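Local structure of Alr1585 protein (Nostoc sp., 5C2I) at residues L287-V298 and K324-R332. The protein is a haem-containing, dye-decolorizing (DyP-type) peroxidase that probably uses hydrogen peroxide to oxidise dyes and related organic substrates. The protein carries 1 engineered substitution. Sequence-based numbering, arbitrary orientation.
With HEM (protoporphyrin IX containing Fe), chain E.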
loop_
_atom_site.group_PDB
_atom_site.type_symbol
_atom_site.label_atom_id
_atom_site.label_comp_id
_atom_site.label_asym_id
_atom_site.label_seq_id
_atom_site.Cartn_x
_atom_site.Cartn_y
_atom_site.Cartn_z
ATOM N N LEU A 287 -2.683 -2.475 -32.748
ATOM C CA LEU A 287 -2.346 -2.928 -34.106
ATOM C C LEU A 287 -0.964 -3.580 -34.202
ATOM O O LEU A 287 -0.701 -4.420 -35.074
ATOM C CB LEU A 287 -2.426 -1.750 -35.094
ATOM C CG LEU A 287 -3.794 -1.104 -35.256
ATOM C CD1 LEU A 287 -3.758 0.088 -36.196
ATOM C CD2 LEU A 287 -4.844 -2.112 -35.732
ATOM N N ILE A 288 -0.057 -3.167 -33.343
ATOM C CA ILE A 288 1.288 -3.737 -33.314
ATOM C C ILE A 288 1.184 -5.147 -32.686
ATOM O O ILE A 288 1.723 -6.115 -33.209
ATOM C CB ILE A 288 2.241 -2.865 -32.456
ATOM C CG1 ILE A 288 2.512 -1.499 -33.096
ATOM C CG2 ILE A 288 3.586 -3.578 -32.215
ATOM C CD1 ILE A 288 2.935 -0.434 -32.108
ATOM N N VAL A 289 0.520 -5.228 -31.531
ATOM C CA VAL A 289 0.533 -6.428 -30.716
ATOM C C VAL A 289 -0.570 -7.413 -31.071
ATOM O O VAL A 289 -0.332 -8.629 -31.016
ATOM C CB VAL A 289 0.438 -6.059 -29.231
ATOM C CG1 VAL A 289 0.227 -7.282 -28.364
ATOM C CG2 VAL A 289 1.706 -5.313 -28.805
ATOM N N GLY A 290 -1.743 -6.893 -31.421
ATOM C CA GLY A 290 -2.937 -7.702 -31.674
ATOM C C GLY A 290 -3.926 -7.570 -30.517
ATOM O O GLY A 290 -5.069 -7.995 -30.618
ATOM N N ARG A 291 -3.467 -6.950 -29.429
ATOM C CA ARG A 291 -4.308 -6.642 -28.275
ATOM C C ARG A 291 -3.956 -5.250 -27.762
ATOM O O ARG A 291 -2.827 -4.794 -27.868
ATOM C CB ARG A 291 -4.092 -7.634 -27.109
ATOM C CG ARG A 291 -4.520 -9.060 -27.360
ATOM C CD ARG A 291 -4.046 -9.905 -26.191
ATOM N NE ARG A 291 -4.326 -11.303 -26.378
ATOM C CZ ARG A 291 -5.415 -11.948 -25.955
ATOM N NH1 ARG A 291 -6.427 -11.320 -25.344
ATOM N NH2 ARG A 291 -5.511 -13.242 -26.186
ATOM N N PHE A 292 -4.947 -4.589 -27.181
ATOM C CA PHE A 292 -4.695 -3.406 -26.365
ATOM C C PHE A 292 -3.871 -3.772 -25.164
ATOM O O PHE A 292 -3.724 -4.954 -24.841
ATOM C CB PHE A 292 -6.012 -2.778 -25.933
ATOM C CG PHE A 292 -6.715 -2.072 -27.056
ATOM C CD1 PHE A 292 -7.575 -2.763 -27.908
ATOM C CD2 PHE A 292 -6.498 -0.724 -27.296
ATOM C CE1 PHE A 292 -8.209 -2.123 -28.973
ATOM C CE2 PHE A 292 -7.126 -0.089 -28.351
ATOM C CZ PHE A 292 -7.983 -0.792 -29.187
ATOM N N ALA A 293 -3.323 -2.750 -24.512
ATOM C CA ALA A 293 -2.515 -2.924 -23.312
ATOM C C ALA A 293 -3.222 -3.805 -22.281
ATOM O O ALA A 293 -2.583 -4.642 -21.662
ATOM C CB ALA A 293 -2.118 -1.577 -22.720
ATOM N N ASP A 294 -4.541 -3.631 -22.125
ATOM C CA ASP A 294 -5.280 -4.394 -21.106
ATOM C C ASP A 294 -5.572 -5.833 -21.505
ATOM O O ASP A 294 -6.085 -6.598 -20.696
ATOM C CB ASP A 294 -6.592 -3.681 -20.675
ATOM C CG ASP A 294 -7.597 -3.550 -21.820
ATOM O OD1 ASP A 294 -7.920 -4.567 -22.421
ATOM O OD2 ASP A 294 -8.123 -2.467 -22.054
ATOM N N GLY A 295 -5.273 -6.188 -22.755
ATOM C CA GLY A 295 -5.580 -7.502 -23.271
ATOM C C GLY A 295 -6.724 -7.619 -24.265
ATOM O O GLY A 295 -6.897 -8.683 -24.881
ATOM N N THR A 296 -7.517 -6.544 -24.446
ATOM C CA THR A 296 -8.620 -6.543 -25.365
ATOM C C THR A 296 -8.133 -6.919 -26.792
ATOM O O THR A 296 -7.297 -6.212 -27.352
ATOM C CB THR A 296 -9.318 -5.140 -25.421
ATOM O OG1 THR A 296 -9.829 -4.799 -24.113
ATOM C CG2 THR A 296 -10.478 -5.154 -26.399
ATOM N N PRO A 297 -8.711 -7.973 -27.405
ATOM C CA PRO A 297 -8.278 -8.325 -28.770
ATOM C C PRO A 297 -8.733 -7.302 -29.804
ATOM O O PRO A 297 -9.911 -6.909 -29.826
ATOM C CB PRO A 297 -8.988 -9.666 -29.036
ATOM C CG PRO A 297 -9.284 -10.204 -27.663
ATOM C CD PRO A 297 -9.608 -8.980 -26.841
ATOM N N VAL A 298 -7.804 -6.823 -30.613
ATOM C CA VAL A 298 -8.121 -5.787 -31.579
ATOM C C VAL A 298 -8.998 -6.353 -32.713
ATOM O O VAL A 298 -9.654 -5.586 -33.401
ATOM C CB VAL A 298 -6.839 -5.089 -32.129
ATOM C CG1 VAL A 298 -6.125 -5.959 -33.140
ATOM C CG2 VAL A 298 -7.185 -3.718 -32.739
ATOM N N LYS A 324 -9.290 -5.484 -39.056
ATOM C CA LYS A 324 -9.428 -5.161 -37.636
ATOM C C LYS A 324 -8.108 -5.506 -36.924
ATOM O O LYS A 324 -7.407 -4.612 -36.416
ATOM C CB LYS A 324 -10.657 -5.880 -37.047
ATOM C CG LYS A 324 -11.970 -5.502 -37.736
ATOM C CD LYS A 324 -13.057 -6.514 -37.413
ATOM C CE LYS A 324 -14.422 -6.126 -37.926
ATOM N NZ LYS A 324 -15.330 -7.281 -37.723
ATOM N N CYS A 325 -7.774 -6.788 -36.898
ATOM C CA CYS A 325 -6.440 -7.250 -36.504
ATOM C C CYS A 325 -5.628 -7.560 -37.751
ATOM O O CYS A 325 -5.899 -8.556 -38.452
ATOM C CB CYS A 325 -6.507 -8.501 -35.642
ATOM S SG CYS A 325 -4.857 -8.989 -35.049
ATOM N N PRO A 326 -4.633 -6.713 -38.053
ATOM C CA PRO A 326 -3.820 -6.977 -39.223
ATOM C C PRO A 326 -3.138 -8.339 -39.230
ATOM O O PRO A 326 -2.823 -8.899 -38.169
ATOM C CB PRO A 326 -2.754 -5.861 -39.160
ATOM C CG PRO A 326 -3.497 -4.722 -38.549
ATOM C CD PRO A 326 -4.321 -5.411 -37.461
ATOM N N PHE A 327 -2.811 -8.849 -40.438
ATOM C CA PHE A 327 -2.055 -10.091 -40.522
ATOM C C PHE A 327 -0.674 -10.008 -39.865
ATOM O O PHE A 327 -0.118 -11.008 -39.442
ATOM C CB PHE A 327 -1.895 -10.507 -41.999
ATOM C CG PHE A 327 -3.157 -11.055 -42.631
ATOM C CD1 PHE A 327 -3.755 -12.196 -42.137
ATOM C CD2 PHE A 327 -3.643 -10.512 -43.828
ATOM C CE1 PHE A 327 -4.884 -12.739 -42.757
ATOM C CE2 PHE A 327 -4.736 -11.058 -44.471
ATOM C CZ PHE A 327 -5.359 -12.180 -43.934
ATOM N N HIS A 328 -0.121 -8.813 -39.777
ATOM C CA HIS A 328 1.191 -8.679 -39.178
ATOM C C HIS A 328 1.220 -8.591 -37.652
ATOM O O HIS A 328 2.298 -8.651 -37.090
ATOM C CB HIS A 328 1.929 -7.459 -39.773
ATOM C CG HIS A 328 1.274 -6.160 -39.429
ATOM N ND1 HIS A 328 0.597 -5.395 -40.343
ATOM C CD2 HIS A 328 1.187 -5.499 -38.256
ATOM C CE1 HIS A 328 0.121 -4.314 -39.748
ATOM N NE2 HIS A 328 0.460 -4.360 -38.483
ATOM N N SER A 329 0.067 -8.385 -36.999
ATOM C CA SER A 329 0.044 -8.166 -35.577
ATOM C C SER A 329 0.626 -9.381 -34.876
ATOM O O SER A 329 0.399 -10.518 -35.298
ATOM C CB SER A 329 -1.373 -7.871 -35.084
ATOM O OG SER A 329 -1.926 -6.720 -35.721
ATOM N N HIS A 330 1.381 -9.127 -33.819
ATOM C CA HIS A 330 2.076 -10.210 -33.110
ATOM C C HIS A 330 1.196 -11.453 -32.812
ATOM O O HIS A 330 1.639 -12.584 -33.074
ATOM C CB HIS A 330 2.706 -9.657 -31.847
ATOM C CG HIS A 330 3.486 -10.670 -31.054
ATOM N ND1 HIS A 330 4.564 -11.357 -31.569
ATOM C CD2 HIS A 330 3.388 -11.040 -29.753
ATOM C CE1 HIS A 330 5.106 -12.099 -30.615
ATOM N NE2 HIS A 330 4.419 -11.909 -29.507
ATOM N N THR A 331 -0.003 -11.244 -32.276
ATOM C CA THR A 331 -0.880 -12.373 -31.939
ATOM C C THR A 331 -1.308 -13.165 -33.136
ATOM O O THR A 331 -1.375 -14.395 -33.092
ATOM C CB THR A 331 -2.146 -11.960 -31.124
ATOM O OG1 THR A 331 -2.874 -10.983 -31.844
ATOM C CG2 THR A 331 -1.765 -11.413 -29.752
ATOM N N ARG A 332 -1.534 -12.477 -34.241
ATOM C CA ARG A 332 -2.006 -13.143 -35.432
ATOM C C ARG A 332 -0.874 -13.818 -36.234
ATOM O O ARG A 332 -1.111 -14.826 -36.903
ATOM C CB ARG A 332 -2.765 -12.144 -36.321
ATOM C CG ARG A 332 -3.567 -12.801 -37.436
ATOM C CD ARG A 332 -4.659 -11.916 -37.969
ATOM N NE ARG A 332 -5.480 -12.633 -38.923
ATOM C CZ ARG A 332 -6.643 -12.199 -39.409
ATOM N NH1 ARG A 332 -7.190 -11.059 -39.003
ATOM N NH2 ARG A 332 -7.335 -12.987 -40.229
HETATM C CHA HEM E . 1.499 -13.398 -27.241
HETATM C CHB HEM E . 4.555 -9.843 -26.108
HETATM C CHC HEM E . 8.234 -12.497 -27.794
HETATM C CHD HEM E . 5.116 -15.910 -29.137
HETATM C C1A HEM E . 2.008 -12.186 -26.802
HETATM C C2A HEM E . 1.229 -11.111 -26.280
HETATM C C3A HEM E . 2.090 -10.119 -25.965
HETATM C C4A HEM E . 3.388 -10.586 -26.265
HETATM C CMA HEM E . 1.773 -8.782 -25.349
HETATM C CAA HEM E . -0.293 -11.062 -26.096
HETATM C CBA HEM E . -0.870 -11.597 -24.782
HETATM C CGA HEM E . -0.516 -13.053 -24.651
HETATM O O1A HEM E . -1.205 -13.962 -25.200
HETATM O O2A HEM E . 0.480 -13.351 -23.991
HETATM C C1B HEM E . 5.829 -10.302 -26.439
HETATM C C2B HEM E . 7.038 -9.561 -26.203
HETATM C C3B HEM E . 8.054 -10.300 -26.624
HETATM C C4B HEM E . 7.448 -11.505 -27.196
HETATM C CMB HEM E . 7.102 -8.221 -25.558
HETATM C CAB HEM E . 9.521 -10.081 -26.572
HETATM C CBB HEM E . 10.129 -9.279 -25.680
HETATM C C1C HEM E . 7.703 -13.663 -28.369
HETATM C C2C HEM E . 8.402 -14.599 -29.103
HETATM C C3C HEM E . 7.504 -15.555 -29.503
HETATM C C4C HEM E . 6.260 -15.191 -28.975
HETATM C CMC HEM E . 9.877 -14.637 -29.380
HETATM C CAC HEM E . 7.707 -16.735 -30.341
HETATM C CBC HEM E . 8.582 -16.914 -31.300
HETATM C C1D HEM E . 3.898 -15.504 -28.594
HETATM C C2D HEM E . 2.708 -16.340 -28.713
HETATM C C3D HEM E . 1.693 -15.633 -28.234
HETATM C C4D HEM E . 2.306 -14.368 -27.772
HETATM C CMD HEM E . 2.601 -17.740 -29.294
HETATM C CAD HEM E . 0.270 -16.096 -28.109
HETATM C CBD HEM E . -0.560 -15.864 -29.377
HETATM C CGD HEM E . -1.942 -16.394 -29.172
HETATM O O1D HEM E . -2.863 -15.604 -29.366
HETATM O O2D HEM E . -2.177 -17.601 -28.824
HETATM N NA HEM E . 3.320 -11.823 -26.860
HETATM N NB HEM E . 6.126 -11.386 -27.084
HETATM N NC HEM E . 6.374 -13.970 -28.371
HETATM N ND HEM E . 3.607 -14.300 -28.097
HETATM FE FE HEM E . 4.825 -12.877 -27.637
HETATM O O HOH W 1 5.404 -13.875 -25.604
#
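The proximal haem site of this DyP-type peroxidase is built where the C-terminal end of helix 281-289 meets the start of helix 330-334, Val289 and His330 lying nearest each other across the contact. Three successive carbonyls at the end of the first helix receive donors from residues 329-331. Ser329, just before the second helix, turns its hydroxyl to Leu287 O rather than capping its own helix; OG sits 2.7 Å from that oxygen, above the carbonyl plane. His330 N then binds Ile288 O at 3.1 Å, nearly straight at 169°, and Thr331 N binds Val289 O at 2.9 Å. These two first-turn amides have no carbonyl one turn earlier in their helix, and the last carbonyls of helix 281-289 supply the acceptors.

His330 is the axial ligand of the haem: with CG anti to the backbone N (chi1 -178°), the ring is carried out from the helix start to the haem, where NE2 binds the iron at 2.1 Å, with a water as the other axial ligand. ND1 is hydrogen-bonded to Asp418, a proximal His-Asp pair that, together with the iron, fixes the ring's rotation. Val289 CG1 lies 3.7 Å from the haem methyl carbon CMA, while Arg291 CD and NE pack against the methylene carbons CAA and CBA of one propionate arm, and Thr331 CG2 against CAA.

Glycine suits position 290 because it readily takes the positive phi (106°) that ends the helix, and the bare CA of Gly290 lets Thr331 OG1 approach to 3.3 Å. Apolar side chains pack beside it: Val298 CG1 rests on Cys325 CB at 3.6 Å, and Leu287 CD2 meets Pro326 CD, the two side chains crossing at about a right angle.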